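Local coordinates for glycoside hydrolase family 31 (Trueperella pyogenes, PDB 5I0F), which degrades cycloalternan, a cyclic glucose oligosaccharide, probably by a retaining glycosidase mechanism that passes through a covalent glycosyl-enzyme intermediate, at residues L167-D172 with D246-E251. Residues are numbered along the deposited sequence; the frame is centred on the assembly and turned at random.
Sequences LRIEGD and DRILIE
The guanidinium of Arg247 meets the aliphatic chain of Arg168, with NH1 3.5 Å from CG in an oblique approach, and the two guanidinium planes stand 77° apart. At the edge of the Arg168 group, and in its plane, sits Glu170 OE2, which takes the NH2 hydrogen on its anti lone pair in a 2.8 Å salt bridge. The Arg247 chain bends at chi2 (-72°), which places CD; further out, NH1 donates to Asp246 O at 3.0 Å, the oxygen lying in the guanidinium plane. That carbonyl also accepts from Ile169 N at 3.1 Å; the two donors come from opposite faces of its plane, each at least 50° out of it. Beyond this oxygen, Leu167 and Ile248 form an antiparallel hydrogen-bonded pair through Leu167 N to Ile248 O and Ile248 N to Leu167 O, each 2.9 Å, joining strand 160-168 to strand 247-253. The other sheet face, bearing Leu167, Ile248 and Ile250, is apolar: Leu167 CD1 lies 3.9 Å from Ile250 CD1, and both side chains reach Phe228 of strand 225-230 in the neighbouring sheet. The pairing therefore separates a hydrocarbon face, packed between sheets, from a partly exposed one bearing Arg168 and Arg247. Arg168 NE and Arg247 NH1 lie 5.4 Å apart, and the loop carboxylates of Glu170 and Asp246 (OD1 3.4 Å from Arg247 NH1, without a directed N-H) would be expected to offset any repulsion.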
loop_
_atom_site.group_PDB
_atom_site.type_symbol
_atom_site.label_atom_id
_atom_site.label_comp_id
_atom_site.label_asym_id
_atom_site.label_seq_id
_atom_site.Cartn_x
_atom_site.Cartn_y
_atom_site.Cartn_z
ATOM N N LEU A 167 16.155 -21.321 1.459
ATOM C CA LEU A 167 15.372 -22.262 2.240
ATOM C C LEU A 167 14.828 -23.364 1.334
ATOM O O LEU A 167 14.421 -23.114 0.180
ATOM C CB LEU A 167 14.191 -21.558 2.902
ATOM C CG LEU A 167 14.467 -20.281 3.682
ATOM C CD1 LEU A 167 13.140 -19.767 4.214
ATOM C CD2 LEU A 167 15.428 -20.539 4.824
ATOM N N ARG A 168 14.774 -24.583 1.873
ATOM C CA ARG A 168 14.249 -25.723 1.143
ATOM C C ARG A 168 12.704 -25.727 1.123
ATOM O O ARG A 168 12.074 -25.503 2.149
ATOM C CB ARG A 168 14.769 -27.012 1.782
ATOM C CG ARG A 168 14.473 -28.270 0.972
ATOM C CD ARG A 168 15.288 -29.464 1.466
ATOM N NE ARG A 168 14.921 -29.784 2.834
ATOM C CZ ARG A 168 13.824 -30.451 3.208
ATOM N NH1 ARG A 168 13.616 -30.665 4.504
ATOM N NH2 ARG A 168 12.942 -30.935 2.315
ATOM N N ILE A 169 12.117 -26.016 -0.037
ATOM C CA ILE A 169 10.664 -26.210 -0.181
ATOM C C ILE A 169 10.446 -27.570 -0.820
ATOM O O ILE A 169 11.239 -27.988 -1.657
ATOM C CB ILE A 169 9.999 -25.058 -0.994
ATOM C CG1 ILE A 169 8.493 -25.233 -1.125
ATOM C CG2 ILE A 169 10.600 -24.902 -2.394
ATOM C CD1 ILE A 169 7.769 -23.962 -1.573
ATOM N N GLU A 170 9.389 -28.256 -0.391
ATOM C CA GLU A 170 9.053 -29.605 -0.866
ATOM C C GLU A 170 7.973 -29.569 -1.956
ATOM O O GLU A 170 7.280 -28.565 -2.139
ATOM C CB GLU A 170 8.637 -30.496 0.316
ATOM C CG GLU A 170 9.780 -30.643 1.318
ATOM C CD GLU A 170 9.524 -31.635 2.443
ATOM O OE1 GLU A 170 8.386 -32.086 2.614
ATOM O OE2 GLU A 170 10.490 -31.966 3.166
ATOM N N GLY A 171 7.885 -30.661 -2.702
ATOM C CA GLY A 171 7.132 -30.721 -3.959
ATOM C C GLY A 171 5.654 -30.394 -3.887
ATOM O O GLY A 171 5.093 -29.843 -4.836
ATOM N N ASP A 172 5.026 -30.693 -2.758
ATOM C CA ASP A 172 3.604 -30.389 -2.587
ATOM C C ASP A 172 3.328 -29.110 -1.789
ATOM O O ASP A 172 2.186 -28.897 -1.358
ATOM C CB ASP A 172 2.897 -31.558 -1.917
ATOM C CG ASP A 172 3.338 -31.767 -0.471
ATOM O OD1 ASP A 172 4.535 -31.495 -0.139
ATOM O OD2 ASP A 172 2.474 -32.223 0.313
ATOM N N ASP A 246 13.215 -26.159 -6.104
ATOM C CA ASP A 246 12.999 -26.533 -4.705
ATOM C C ASP A 246 13.687 -25.604 -3.698
ATOM O O ASP A 246 13.935 -26.006 -2.537
ATOM C CB ASP A 246 13.452 -27.987 -4.475
ATOM C CG ASP A 246 14.890 -28.240 -4.875
ATOM O OD1 ASP A 246 15.666 -27.287 -5.109
ATOM O OD2 ASP A 246 15.281 -29.437 -4.962
ATOM N N ARG A 247 13.991 -24.381 -4.121
ATOM C CA ARG A 247 14.615 -23.393 -3.248
ATOM C C ARG A 247 13.861 -22.073 -3.284
ATOM O O ARG A 247 13.538 -21.563 -4.363
ATOM C CB ARG A 247 16.063 -23.151 -3.659
ATOM C CG ARG A 247 17.005 -24.314 -3.444
ATOM C CD ARG A 247 17.322 -24.545 -1.976
ATOM N NE ARG A 247 18.165 -25.711 -1.734
ATOM C CZ ARG A 247 17.754 -26.975 -1.627
ATOM N NH1 ARG A 247 16.465 -27.308 -1.755
ATOM N NH2 ARG A 247 18.655 -27.935 -1.398
ATOM N N ILE A 248 13.598 -21.538 -2.095
ATOM C CA ILE A 248 13.226 -20.130 -1.907
ATOM C C ILE A 248 14.530 -19.363 -1.675
ATOM O O ILE A 248 15.166 -19.512 -0.634
ATOM C CB ILE A 248 12.263 -19.942 -0.717
ATOM C CG1 ILE A 248 11.024 -20.837 -0.893
ATOM C CG2 ILE A 248 11.868 -18.483 -0.579
ATOM C CD1 ILE A 248 9.996 -20.722 0.210
ATOM N N LEU A 249 14.932 -18.564 -2.654
ATOM C CA LEU A 249 16.121 -17.730 -2.541
ATOM C C LEU A 249 15.693 -16.373 -2.010
ATOM O O LEU A 249 14.783 -15.748 -2.568
ATOM C CB LEU A 249 16.792 -17.550 -3.900
ATOM C CG LEU A 249 16.971 -18.802 -4.756
ATOM C CD1 LEU A 249 17.658 -18.449 -6.069
ATOM C CD2 LEU A 249 17.742 -19.871 -4.006
ATOM N N ILE A 250 16.338 -15.941 -0.928
ATOM C CA ILE A 250 16.001 -14.709 -0.229
ATOM C C ILE A 250 17.217 -13.817 -0.325
ATOM O O ILE A 250 18.322 -14.265 -0.030
ATOM C CB ILE A 250 15.667 -14.996 1.252
ATOM C CG1 ILE A 250 14.449 -15.925 1.324
ATOM C CG2 ILE A 250 15.349 -13.706 2.025
ATOM C CD1 ILE A 250 14.039 -16.306 2.722
ATOM N N GLU A 251 17.017 -12.565 -0.720
ATOM C CA GLU A 251 18.073 -11.561 -0.719
ATOM C C GLU A 251 17.617 -10.382 0.152
ATOM O O GLU A 251 16.468 -9.962 0.089
ATOM C CB GLU A 251 18.392 -11.135 -2.146
ATOM C CG GLU A 251 19.644 -10.294 -2.292
ATOM C CD GLU A 251 20.230 -10.296 -3.711
ATOM O OE1 GLU A 251 20.997 -9.355 -4.025
ATOM O OE2 GLU A 251 19.937 -11.218 -4.508
#